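Local structure of hydrogenase expression/formation protein HypE (2Z1U) at residues A[61-66]-A[108-113]; A[72-77]-A[141-146]; A[166-171]-A[239-244]; A[231-236]-A[273-278]. The protein probably dehydrates a carbamoylated cysteine during [NiFe]-hydrogenase maturation, helping to make the cyanide ligands of the metal centre, and binds ATP and magnesium. All blocks are in the same frame, centred on the assembly; numbering follows the deposited sequence.

Contact 1. Residues A[61-66]-A[108-113]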
loop_
_atom_site.group_PDB
_atom_site.type_symbol
_atom_site.label_atom_id
_atom_site.label_comp_id
_atom_site.label_asym_id
_atom_site.label_seq_id
_atom_site.Cartn_x
_atom_site.Cartn_y
_atom_site.Cartn_z
ATOM N N ASP A 61 1.980 -5.650 -17.423
ATOM C CA ASP A 61 2.763 -5.329 -18.596
ATOM C C ASP A 61 2.025 -5.916 -19.783
ATOM O O ASP A 61 1.842 -7.136 -19.835
ATOM C CB ASP A 61 4.165 -5.926 -18.465
ATOM C CG ASP A 61 5.037 -5.655 -19.678
ATOM O OD1 ASP A 61 5.760 -6.587 -20.086
ATOM O OD2 ASP A 61 4.990 -4.532 -20.230
ATOM N N PRO A 62 1.593 -5.067 -20.748
ATOM C CA PRO A 62 1.795 -3.619 -20.862
ATOM C C PRO A 62 0.896 -2.790 -19.936
ATOM O O PRO A 62 -0.050 -3.318 -19.346
ATOM C CB PRO A 62 1.444 -3.336 -22.326
ATOM C CG PRO A 62 0.423 -4.362 -22.659
ATOM C CD PRO A 62 0.812 -5.597 -21.887
ATOM N N ILE A 63 1.198 -1.498 -19.836
ATOM C CA ILE A 63 0.492 -0.589 -18.937
ATOM C C ILE A 63 -0.899 -0.304 -19.469
ATOM O O ILE A 63 -1.844 -0.182 -18.687
ATOM C CB ILE A 63 1.268 0.752 -18.765
ATOM C CG1 ILE A 63 2.610 0.513 -18.077
ATOM C CG2 ILE A 63 0.435 1.788 -18.019
ATOM C CD1 ILE A 63 3.392 1.805 -17.804
ATOM N N PHE A 64 -0.998 -0.192 -20.795
ATOM C CA PHE A 64 -2.263 0.052 -21.497
ATOM C C PHE A 64 -2.636 -1.158 -22.358
ATOM O O PHE A 64 -1.779 -1.745 -23.028
ATOM C CB PHE A 64 -2.185 1.334 -22.357
ATOM C CG PHE A 64 -1.881 2.596 -21.555
ATOM C CD1 PHE A 64 -2.883 3.247 -20.836
ATOM C CD2 PHE A 64 -0.591 3.121 -21.520
ATOM C CE1 PHE A 64 -2.606 4.388 -20.068
ATOM C CE2 PHE A 64 -0.300 4.270 -20.763
ATOM C CZ PHE A 64 -1.314 4.903 -20.034
ATOM N N PHE A 65 -3.919 -1.521 -22.329
ATOM C CA PHE A 65 -4.457 -2.681 -23.071
ATOM C C PHE A 65 -5.939 -2.426 -23.370
ATOM O O PHE A 65 -6.533 -1.553 -22.750
ATOM C CB PHE A 65 -4.270 -3.984 -22.264
ATOM C CG PHE A 65 -4.481 -3.823 -20.774
ATOM C CD1 PHE A 65 -5.744 -4.005 -20.213
ATOM C CD2 PHE A 65 -3.418 -3.482 -19.933
ATOM C CE1 PHE A 65 -5.942 -3.855 -18.834
ATOM C CE2 PHE A 65 -3.611 -3.319 -18.560
ATOM C CZ PHE A 65 -4.879 -3.507 -18.010
ATOM N N PRO A 66 -6.530 -3.135 -24.358
ATOM C CA PRO A 66 -7.974 -3.006 -24.559
ATOM C C PRO A 66 -8.762 -3.227 -23.265
ATOM O O PRO A 66 -8.571 -4.245 -22.592
ATOM C CB PRO A 66 -8.275 -4.111 -25.573
ATOM C CG PRO A 66 -7.030 -4.183 -26.383
ATOM C CD PRO A 66 -5.926 -4.017 -25.374
ATOM N N GLU A 108 0.006 10.777 -16.445
ATOM C CA GLU A 108 -1.261 11.516 -16.420
ATOM C C GLU A 108 -2.468 10.689 -16.898
ATOM O O GLU A 108 -3.545 10.776 -16.310
ATOM C CB GLU A 108 -1.162 12.834 -17.214
ATOM C CG GLU A 108 -2.486 13.601 -17.274
ATOM C CD GLU A 108 -2.329 15.090 -17.516
ATOM O OE1 GLU A 108 -1.801 15.489 -18.583
ATOM O OE2 GLU A 108 -2.769 15.861 -16.641
ATOM N N ARG A 109 -2.290 9.907 -17.962
ATOM C CA ARG A 109 -3.335 8.995 -18.424
ATOM C C ARG A 109 -3.707 7.965 -17.352
ATOM O O ARG A 109 -4.885 7.667 -17.148
ATOM C CB ARG A 109 -2.897 8.270 -19.692
ATOM C CG ARG A 109 -2.946 9.128 -20.952
ATOM C CD ARG A 109 -2.826 8.241 -22.192
ATOM N NE ARG A 109 -1.439 7.852 -22.459
ATOM C CZ ARG A 109 -1.068 6.782 -23.161
ATOM N NH1 ARG A 109 -1.973 5.949 -23.680
ATOM N NH2 ARG A 109 0.226 6.538 -23.338
ATOM N N VAL A 110 -2.697 7.438 -16.663
ATOM C CA VAL A 110 -2.914 6.439 -15.607
ATOM C C VAL A 110 -3.624 7.072 -14.408
ATOM O O VAL A 110 -4.583 6.503 -13.869
ATOM C CB VAL A 110 -1.592 5.798 -15.159
ATOM C CG1 VAL A 110 -1.802 4.959 -13.885
ATOM C CG2 VAL A 110 -1.010 4.942 -16.281
ATOM N N VAL A 111 -3.149 8.254 -14.011
ATOM C CA VAL A 111 -3.755 9.034 -12.933
ATOM C C VAL A 111 -5.208 9.390 -13.275
ATOM O O VAL A 111 -6.093 9.230 -12.435
ATOM C CB VAL A 111 -2.917 10.308 -12.595
ATOM C CG1 VAL A 111 -3.688 11.227 -11.681
ATOM C CG2 VAL A 111 -1.586 9.902 -11.949
ATOM N N ALA A 112 -5.446 9.869 -14.498
ATOM C CA ALA A 112 -6.811 10.132 -14.994
ATOM C C ALA A 112 -7.727 8.895 -14.895
ATOM O O ALA A 112 -8.874 9.001 -14.447
ATOM C CB ALA A 112 -6.771 10.659 -16.435
ATOM N N SER A 113 -7.223 7.737 -15.320
ATOM C CA SER A 113 -7.936 6.478 -15.158
ATOM C C SER A 113 -8.303 6.167 -13.710
ATOM O O SER A 113 -9.420 5.736 -13.443
ATOM C CB SER A 113 -7.120 5.310 -15.720
ATOM O OG SER A 113 -7.195 5.278 -17.132
#
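Phe-64 and Arg-109 meet face on, the guanidinium lying flat over the phenyl ring with only 12° between the planes. Arg-109 CZ stands 3.9 Å from the centroid of the Phe-64 ring, over the face and 25° off the ring normal, which makes the pair a cation-pi stack. NH1 of Arg-109 sits over the middle of the ring, while NH2 reaches the rim at Phe-64 CE2, 3.5 Å away. A bend at chi3 (-80°) turns the guanidinium over the ring; nearer the backbone, Arg-109 CB also touches the ring, 3.7 Å from Phe-64 CZ. The opposite face of the phenyl is covered near its rim by CG2 of the preceding Ile-63, which leaves the ring sandwiched between a methyl and a cation. Val-110 supplies the apolar side of the contact: its CG2, beside the backbone N and anti to the carbonyl carbon, lies 3.8 Å from Phe-64 CZ and 3.9 Å from Ile-63 CG2. The arginine is on the exposed side, where Asp-105 gives NE a long, weak ion pair; Ile-63 and Val-110 are buried and both also touch Ile-70. The arrangement joins the short hairpin of strands 64-65 and 68-69 to helix 104-121 in the alpha/beta, PurM-like N-terminal domain.

Contact 2. Residues A[72-77]-A[141-146]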
loop_
_atom_site.group_PDB
_atom_site.type_symbol
_atom_site.label_atom_id
_atom_site.label_comp_id
_atom_site.label_asym_id
_atom_site.label_seq_id
_atom_site.Cartn_x
_atom_site.Cartn_y
_atom_site.Cartn_z
ATOM N N THR A 72 -6.696 1.639 -13.890
ATOM C CA THR A 72 -7.985 1.017 -13.810
ATOM C C THR A 72 -7.882 -0.258 -12.915
ATOM O O THR A 72 -8.707 -0.473 -12.012
ATOM C CB THR A 72 -8.426 0.761 -15.270
ATOM O OG1 THR A 72 -9.637 1.462 -15.589
ATOM C CG2 THR A 72 -8.443 -0.656 -15.643
ATOM N N LEU A 73 -6.851 -1.072 -13.149
ATOM C CA LEU A 73 -6.586 -2.258 -12.309
ATOM C C LEU A 73 -6.343 -1.888 -10.837
ATOM O O LEU A 73 -6.908 -2.514 -9.918
ATOM C CB LEU A 73 -5.376 -3.032 -12.860
ATOM C CG LEU A 73 -5.547 -4.343 -13.642
ATOM C CD1 LEU A 73 -6.846 -4.442 -14.446
ATOM C CD2 LEU A 73 -4.289 -4.713 -14.482
ATOM N N ALA A 74 -5.516 -0.861 -10.624
ATOM C CA ALA A 74 -5.153 -0.421 -9.282
ATOM C C ALA A 74 -6.384 -0.034 -8.426
ATOM O O ALA A 74 -6.474 -0.403 -7.246
ATOM C CB ALA A 74 -4.155 0.715 -9.360
ATOM N N VAL A 75 -7.334 0.685 -9.024
ATOM C CA VAL A 75 -8.585 1.016 -8.322
ATOM C C VAL A 75 -9.577 -0.172 -8.233
ATOM O O VAL A 75 -9.971 -0.568 -7.126
ATOM C CB VAL A 75 -9.238 2.295 -8.901
ATOM C CG1 VAL A 75 -10.601 2.547 -8.288
ATOM C CG2 VAL A 75 -8.311 3.500 -8.641
ATOM N N HIS A 76 -9.987 -0.721 -9.383
ATOM C CA HIS A 76 -10.983 -1.809 -9.412
ATOM C C HIS A 76 -10.595 -3.023 -8.565
ATOM O O HIS A 76 -11.412 -3.549 -7.798
ATOM C CB HIS A 76 -11.270 -2.278 -10.859
ATOM C CG HIS A 76 -11.856 -1.213 -11.737
ATOM N ND1 HIS A 76 -11.709 -1.210 -13.109
ATOM C CD2 HIS A 76 -12.572 -0.104 -11.435
ATOM C CE1 HIS A 76 -12.317 -0.148 -13.612
ATOM N NE2 HIS A 76 -12.840 0.540 -12.615
ATOM N N GLY A 77 -9.348 -3.454 -8.693
ATOM C CA GLY A 77 -8.895 -4.694 -8.012
ATOM C C GLY A 77 -8.997 -4.546 -6.496
ATOM O O GLY A 77 -9.380 -5.488 -5.783
ATOM N N MET A 141 6.651 1.611 -14.129
ATOM C CA MET A 141 5.662 1.977 -13.114
ATOM C C MET A 141 4.985 0.800 -12.442
ATOM O O MET A 141 4.431 -0.082 -13.120
ATOM C CB MET A 141 4.592 2.844 -13.777
ATOM C CG MET A 141 3.404 3.209 -12.924
ATOM S SD MET A 141 2.278 4.088 -14.011
ATOM C CE MET A 141 0.932 4.298 -12.916
ATOM N N PHE A 142 5.002 0.824 -11.107
ATOM C CA PHE A 142 4.174 -0.056 -10.297
ATOM C C PHE A 142 3.285 0.810 -9.420
ATOM O O PHE A 142 3.648 1.938 -9.074
ATOM C CB PHE A 142 5.025 -0.977 -9.406
ATOM C CG PHE A 142 6.074 -1.769 -10.157
ATOM C CD1 PHE A 142 7.372 -1.853 -9.667
ATOM C CD2 PHE A 142 5.770 -2.412 -11.354
ATOM C CE1 PHE A 142 8.343 -2.570 -10.348
ATOM C CE2 PHE A 142 6.737 -3.134 -12.046
ATOM C CZ PHE A 142 8.021 -3.212 -11.539
ATOM N N ILE A 143 2.120 0.284 -9.049
ATOM C CA ILE A 143 1.228 1.008 -8.150
ATOM C C ILE A 143 0.769 0.038 -7.079
ATOM O O ILE A 143 0.355 -1.090 -7.391
ATOM C CB ILE A 143 -0.033 1.560 -8.891
ATOM C CG1 ILE A 143 0.345 2.307 -10.172
ATOM C CG2 ILE A 143 -0.876 2.455 -7.962
ATOM C CD1 ILE A 143 -0.884 2.759 -11.028
ATOM N N ASN A 144 0.854 0.467 -5.822
ATOM C CA ASN A 144 0.151 -0.219 -4.766
ATOM C C ASN A 144 -1.090 0.577 -4.380
ATOM O O ASN A 144 -1.055 1.821 -4.291
ATOM C CB ASN A 144 1.046 -0.405 -3.537
ATOM C CG ASN A 144 0.309 -1.093 -2.391
ATOM O OD1 ASN A 144 -0.447 -0.449 -1.677
ATOM N ND2 ASN A 144 0.533 -2.401 -2.220
ATOM N N THR A 145 -2.201 -0.124 -4.155
ATOM C CA THR A 145 -3.354 0.525 -3.545
ATOM C C THR A 145 -3.830 -0.266 -2.338
ATOM O O THR A 145 -3.767 -1.488 -2.333
ATOM C CB THR A 145 -4.531 0.760 -4.527
ATOM O OG1 THR A 145 -4.921 -0.460 -5.146
ATOM C CG2 THR A 145 -4.174 1.822 -5.609
ATOM N N THR A 146 -4.292 0.453 -1.315
ATOM C CA THR A 146 -4.860 -0.193 -0.137
ATOM C C THR A 146 -6.271 0.369 0.024
ATOM O O THR A 146 -6.497 1.574 -0.132
ATOM C CB THR A 146 -3.982 0.084 1.105
ATOM O OG1 THR A 146 -2.655 -0.381 0.831
ATOM C CG2 THR A 146 -4.505 -0.605 2.362
#
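Thr-145 meets Ala-74 where helix 70-83 packs on the four-stranded sheet of the PurM-like N-terminal domain, through strand 141-151. Its CB lies 3.5 Å from the carbonyl oxygen of Ala-74. From there the two branches part. The methyl CG2 is anti to the carbonyl carbon and rests against the helix, 3.9 Å from Ala-74 CB. The hydroxyl stands between the backbone N and the carbonyl carbon (chi1 55°), a rotation that carries it to the helix backbone, where OG1 donates a short hydrogen bond of 2.6 Å to Ala-74 O. Thr-78 OG1, one turn further along the helix, is also hydrogen-bonded to this hydroxyl, so two groups of the helix fix its position in a buried setting. Ile-143, two residues back on the same face of the strand, adds its CG2 at 4.0 Å from Ala-74 CB. Asn-144 and Thr-146 point away from the helix and meet the second subunit, so the strand has the helix on one side and the dimer interface on the other. Thr-145 also pairs through its backbone with Asp-56, a magnesium ligand. The Thr-145 hydroxyl approaches the Ala-74 C=O at 137°, tilted 30° from the carbonyl plane.

Contact 3. Residues A[166-171]-A[239-244]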
loop_
_atom_site.group_PDB
_atom_site.type_symbol
_atom_site.label_atom_id
_atom_site.label_comp_id
_atom_site.label_asym_id
_atom_site.label_seq_id
_atom_site.Cartn_x
_atom_site.Cartn_y
_atom_site.Cartn_z
ATOM N N ASP A 166 -24.257 -25.738 -0.893
ATOM C CA ASP A 166 -24.097 -24.384 -1.445
ATOM C C ASP A 166 -24.008 -24.405 -2.970
ATOM O O ASP A 166 -23.378 -25.298 -3.548
ATOM C CB ASP A 166 -22.836 -23.719 -0.895
ATOM C CG ASP A 166 -23.011 -23.176 0.516
ATOM O OD1 ASP A 166 -24.124 -23.243 1.087
ATOM O OD2 ASP A 166 -22.014 -22.663 1.056
ATOM N N ALA A 167 -24.632 -23.420 -3.615
ATOM C CA ALA A 167 -24.437 -23.221 -5.040
ATOM C C ALA A 167 -23.155 -22.418 -5.267
ATOM O O ALA A 167 -22.758 -21.619 -4.418
ATOM C CB ALA A 167 -25.636 -22.510 -5.642
ATOM N N ILE A 168 -22.492 -22.649 -6.395
ATOM C CA ILE A 168 -21.322 -21.861 -6.780
ATOM C C ILE A 168 -21.726 -21.103 -8.011
ATOM O O ILE A 168 -22.104 -21.706 -9.023
ATOM C CB ILE A 168 -20.074 -22.728 -7.097
ATOM C CG1 ILE A 168 -19.721 -23.650 -5.929
ATOM C CG2 ILE A 168 -18.870 -21.829 -7.443
ATOM C CD1 ILE A 168 -18.627 -24.698 -6.257
ATOM N N LEU A 169 -21.726 -19.777 -7.882
ATOM C CA LEU A 169 -22.128 -18.880 -8.955
ATOM C C LEU A 169 -20.925 -18.095 -9.469
ATOM O O LEU A 169 -20.006 -17.739 -8.714
ATOM C CB LEU A 169 -23.207 -17.890 -8.474
ATOM C CG LEU A 169 -24.460 -18.349 -7.734
ATOM C CD1 LEU A 169 -25.326 -17.118 -7.423
ATOM C CD2 LEU A 169 -25.261 -19.391 -8.541
ATOM N N ILE A 170 -20.936 -17.838 -10.769
ATOM C CA ILE A 170 -19.945 -16.960 -11.381
ATOM C C ILE A 170 -20.662 -15.747 -11.953
ATOM O O ILE A 170 -21.814 -15.857 -12.426
ATOM C CB ILE A 170 -19.132 -17.721 -12.471
ATOM C CG1 ILE A 170 -17.800 -17.027 -12.741
ATOM C CG2 ILE A 170 -19.973 -17.908 -13.758
ATOM C CD1 ILE A 170 -16.797 -17.066 -11.572
ATOM N N SER A 171 -19.988 -14.599 -11.926
ATOM C CA SER A 171 -20.641 -13.319 -12.305
ATOM C C SER A 171 -20.490 -12.991 -13.786
ATOM O O SER A 171 -21.121 -12.079 -14.278
ATOM C CB SER A 171 -20.112 -12.154 -11.458
ATOM O OG SER A 171 -18.744 -11.928 -11.711
ATOM N N ALA A 239 -13.885 -28.695 2.060
ATOM C CA ALA A 239 -14.971 -29.299 1.314
ATOM C C ALA A 239 -14.464 -29.556 -0.090
ATOM O O ALA A 239 -13.306 -29.302 -0.398
ATOM C CB ALA A 239 -16.181 -28.367 1.294
ATOM N N VAL A 240 -15.336 -30.068 -0.943
ATOM C CA VAL A 240 -14.965 -30.268 -2.329
ATOM C C VAL A 240 -15.909 -29.484 -3.226
ATOM O O VAL A 240 -17.126 -29.473 -3.008
ATOM C CB VAL A 240 -14.754 -31.798 -2.699
ATOM C CG1 VAL A 240 -15.331 -32.746 -1.637
ATOM C CG2 VAL A 240 -15.224 -32.136 -4.097
ATOM N N CYS A 241 -15.333 -28.753 -4.177
ATOM C CA CYS A 241 -16.128 -28.001 -5.133
ATOM C C CYS A 241 -16.341 -28.848 -6.370
ATOM O O CYS A 241 -15.388 -29.422 -6.911
ATOM C CB CYS A 241 -15.454 -26.664 -5.475
ATOM S SG CYS A 241 -15.399 -25.502 -4.090
ATOM N N HIS A 242 -17.603 -28.985 -6.774
ATOM C CA HIS A 242 -17.958 -29.693 -7.998
ATOM C C HIS A 242 -18.461 -28.690 -9.032
ATOM O O HIS A 242 -19.388 -27.942 -8.773
ATOM C CB HIS A 242 -19.007 -30.782 -7.725
ATOM C CG HIS A 242 -18.443 -32.003 -7.063
ATOM N ND1 HIS A 242 -18.101 -33.142 -7.762
ATOM C CD2 HIS A 242 -18.131 -32.252 -5.767
ATOM C CE1 HIS A 242 -17.617 -34.045 -6.925
ATOM N NE2 HIS A 242 -17.622 -33.529 -5.709
ATOM N N VAL A 243 -17.839 -28.687 -10.201
ATOM C CA VAL A 243 -18.093 -27.688 -11.225
ATOM C C VAL A 243 -18.450 -28.368 -12.551
ATOM O O VAL A 243 -17.964 -29.460 -12.836
ATOM C CB VAL A 243 -16.872 -26.736 -11.341
ATOM C CG1 VAL A 243 -16.681 -26.223 -12.769
ATOM C CG2 VAL A 243 -17.065 -25.548 -10.377
ATOM N N LEU A 244 -19.333 -27.746 -13.336
ATOM C CA LEU A 244 -19.752 -28.315 -14.625
ATOM C C LEU A 244 -19.097 -27.538 -15.769
ATOM O O LEU A 244 -19.378 -26.334 -15.948
ATOM C CB LEU A 244 -21.283 -28.274 -14.758
ATOM C CG LEU A 244 -21.922 -28.998 -15.956
ATOM C CD1 LEU A 244 -21.614 -30.512 -15.977
ATOM C CD2 LEU A 244 -23.430 -28.753 -15.982
#
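Asp-166 OD2 accepts hydrogen bonds from His-216 ND1 and the backbone N of Arg-163 at the start of the segment from which Ile-168 reaches across to Cys-241. Both segments belong to the mixed sheet of the AIR synthase-related C-terminal domain, yet they are not neighbours in it: strand 300-306 runs between strands 167-170 and 240-244 and is antiparallel to each. The strand axes stay 8.5 Å apart at their closest and run at 54° to one another, as the sheet twists from one strand to the next but one. The gap is bridged by one extended side chain. In Ile-168, CG1 lies anti to the carbonyl carbon and chi2 is near 180° (171°), which stretches CD1 away from its own strand, over the intervening one. There it touches Cys-241 CB at 3.8 Å. The same methyl comes within 4.2 Å of the backbone oxygen of His-242, and Val-243 CG2 is a looser neighbour. On its own side Ile-168 also packs against Ile-275 and Ile-277, so it joins the apolar layer on one sheet face from strand 275-278 as far as strand 240-244. Cys-241 carries its sulfur beside the backbone N, with SG 4.0 Å from Ile-168 CD1.

Contact 4. Residues A[231-236]-A[273-278]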
loop_
_atom_site.group_PDB
_atom_site.type_symbol
_atom_site.label_atom_id
_atom_site.label_comp_id
_atom_site.label_asym_id
_atom_site.label_seq_id
_atom_site.Cartn_x
_atom_site.Cartn_y
_atom_site.Cartn_z
ATOM N N ASN A 231 -9.949 -23.843 -5.496
ATOM C CA ASN A 231 -9.075 -24.690 -4.663
ATOM C C ASN A 231 -8.823 -24.037 -3.296
ATOM O O ASN A 231 -8.800 -24.726 -2.264
ATOM C CB ASN A 231 -7.741 -24.924 -5.359
ATOM C CG ASN A 231 -7.760 -26.121 -6.247
ATOM O OD1 ASN A 231 -7.984 -26.009 -7.450
ATOM N ND2 ASN A 231 -7.558 -27.286 -5.662
ATOM N N GLU A 232 -8.644 -22.707 -3.299
ATOM C CA GLU A 232 -8.461 -21.950 -2.056
ATOM C C GLU A 232 -9.682 -22.115 -1.172
ATOM O O GLU A 232 -9.567 -22.471 -0.003
ATOM C CB GLU A 232 -8.241 -20.457 -2.327
ATOM C CG GLU A 232 -6.977 -20.146 -3.076
ATOM C CD GLU A 232 -6.864 -18.658 -3.366
ATOM O OE1 GLU A 232 -5.763 -18.206 -3.722
ATOM O OE2 GLU A 232 -7.856 -17.942 -3.184
ATOM N N ILE A 233 -10.855 -21.892 -1.756
ATOM C CA ILE A 233 -12.104 -21.958 -1.014
ATOM C C ILE A 233 -12.349 -23.398 -0.537
ATOM O O ILE A 233 -12.627 -23.624 0.642
ATOM C CB ILE A 233 -13.280 -21.437 -1.855
ATOM C CG1 ILE A 233 -13.135 -19.923 -2.111
ATOM C CG2 ILE A 233 -14.609 -21.846 -1.227
ATOM C CD1 ILE A 233 -13.873 -19.422 -3.371
ATOM N N ALA A 234 -12.243 -24.371 -1.438
ATOM C CA ALA A 234 -12.372 -25.771 -1.026
ATOM C C ALA A 234 -11.435 -26.121 0.145
ATOM O O ALA A 234 -11.855 -26.786 1.097
ATOM C CB ALA A 234 -12.166 -26.712 -2.213
ATOM N N GLY A 235 -10.185 -25.661 0.079
ATOM C CA GLY A 235 -9.204 -25.886 1.140
ATOM C C GLY A 235 -9.528 -25.199 2.462
ATOM O O GLY A 235 -9.462 -25.825 3.519
ATOM N N GLN A 236 -9.897 -23.922 2.401
ATOM C CA GLN A 236 -10.266 -23.149 3.593
ATOM C C GLN A 236 -11.547 -23.688 4.213
ATOM O O GLN A 236 -11.694 -23.678 5.427
ATOM C CB GLN A 236 -10.467 -21.665 3.255
ATOM C CG GLN A 236 -9.184 -20.915 2.913
ATOM C CD GLN A 236 -9.380 -19.421 2.827
ATOM O OE1 GLN A 236 -8.947 -18.686 3.711
ATOM N NE2 GLN A 236 -9.994 -18.958 1.754
ATOM N N LYS A 273 -14.547 -9.881 -12.215
ATOM C CA LYS A 273 -15.389 -11.082 -12.007
ATOM C C LYS A 273 -15.363 -11.494 -10.537
ATOM O O LYS A 273 -14.376 -11.240 -9.842
ATOM C CB LYS A 273 -14.834 -12.282 -12.825
ATOM C CG LYS A 273 -14.841 -12.063 -14.323
ATOM C CD LYS A 273 -16.261 -12.098 -14.871
ATOM C CE LYS A 273 -16.409 -11.208 -16.089
ATOM N NZ LYS A 273 -15.223 -11.345 -17.000
ATOM N N LEU A 274 -16.422 -12.151 -10.074
ATOM C CA LEU A 274 -16.389 -12.767 -8.746
ATOM C C LEU A 274 -17.032 -14.145 -8.753
ATOM O O LEU A 274 -17.836 -14.467 -9.627
ATOM C CB LEU A 274 -17.070 -11.872 -7.686
ATOM C CG LEU A 274 -18.567 -11.508 -7.810
ATOM C CD1 LEU A 274 -19.542 -12.626 -7.384
ATOM C CD2 LEU A 274 -18.853 -10.236 -6.990
ATOM N N ILE A 275 -16.661 -14.938 -7.754
ATOM C CA ILE A 275 -17.326 -16.171 -7.415
ATOM C C ILE A 275 -18.189 -15.884 -6.193
ATOM O O ILE A 275 -17.740 -15.235 -5.250
ATOM C CB ILE A 275 -16.296 -17.300 -7.086
ATOM C CG1 ILE A 275 -15.571 -17.726 -8.359
ATOM C CG2 ILE A 275 -16.973 -18.532 -6.460
ATOM C CD1 ILE A 275 -14.082 -17.513 -8.322
ATOM N N CYS A 276 -19.422 -16.376 -6.220
ATOM C CA CYS A 276 -20.322 -16.220 -5.099
ATOM C C CYS A 276 -20.846 -17.587 -4.671
ATOM O O CYS A 276 -21.448 -18.312 -5.459
ATOM C CB CYS A 276 -21.480 -15.277 -5.474
ATOM S SG CYS A 276 -22.810 -15.158 -4.259
ATOM N N ILE A 277 -20.613 -17.921 -3.407
ATOM C CA ILE A 277 -21.061 -19.201 -2.842
ATOM C C ILE A 277 -22.030 -18.904 -1.697
ATOM O O ILE A 277 -21.746 -18.052 -0.848
ATOM C CB ILE A 277 -19.847 -20.080 -2.410
ATOM C CG1 ILE A 277 -18.998 -20.413 -3.642
ATOM C CG2 ILE A 277 -20.308 -21.391 -1.744
ATOM C CD1 ILE A 277 -17.622 -21.007 -3.363
ATOM N N LEU A 278 -23.175 -19.592 -1.709
ATOM C CA LEU A 278 -24.305 -19.339 -0.810
ATOM C C LEU A 278 -25.304 -20.521 -0.825
ATOM O O LEU A 278 -25.351 -21.279 -1.799
ATOM C CB LEU A 278 -25.012 -18.032 -1.219
ATOM C CG LEU A 278 -26.093 -18.004 -2.321
ATOM C CD1 LEU A 278 -26.661 -16.613 -2.370
ATOM C CD2 LEU A 278 -25.572 -18.420 -3.696
#
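The helical segment 231-236 faces the extended segment 273-278, with Ile-233 CA 9.5 Å from Ile-277 CA, the closest pair of CA atoms. The helix is regular here, Gly-235 N bonding to Asn-231 O at 2.9 Å, and in the strand Ile-275 and Ile-277 point toward it while Cys-276 between them points away. All of the touching is therefore between isoleucines. Ile-233 and Ile-277 reach for each other tip to tip, the CD1 of Ile-277 packing 3.8 Å from Ile-233 CG2 and 4.1 Å from Ile-233 CD1. Ile-277 is extended, chi2 167°, and this is what brings its end methyl across to both branches of its partner. With Ile-233 CG2 anti to the backbone N, its CG2 and CD1 both face this methyl. Ile-233 CD1 also has a more distant contact with Ile-275 CG2, at 4.5 Å. The Ile-275 side chain is about 7 Å from that of Asp-220, a magnesium ligand. Strand 275-278 lies between strands 217-219 and 167-170; helix 225-237 covers this part of the sheet, with Ile-233 also on Val-217, and its Glu-232 bonds to His-20 of the second subunit.

From the N terminus, the chain enters the hairpin at 61-66, passes through helix 70-83, and closes contact 1 on reaching helix 104-121; contact 2, opened at 72-77, closes later at strand 141-151. The two loops therefore cross, and they touch through Val-110 with Ile-143 and Phe-65 with Leu-73, uniting hairpin, helices and sheet of the N-terminal domain. In the C-terminal domain, contact 3 opens at 166-171 and closes at 239-244; contact 4 opens between them at 231-236 and closes after both at 273-278, so these two cross as well. Strands 167-170 and 275-278 are sheet neighbours, joined by a probable hydrogen bond from Leu-169 N to Cys-276 O. Contacts 2 and 4 do not touch, but both reach the second subunit.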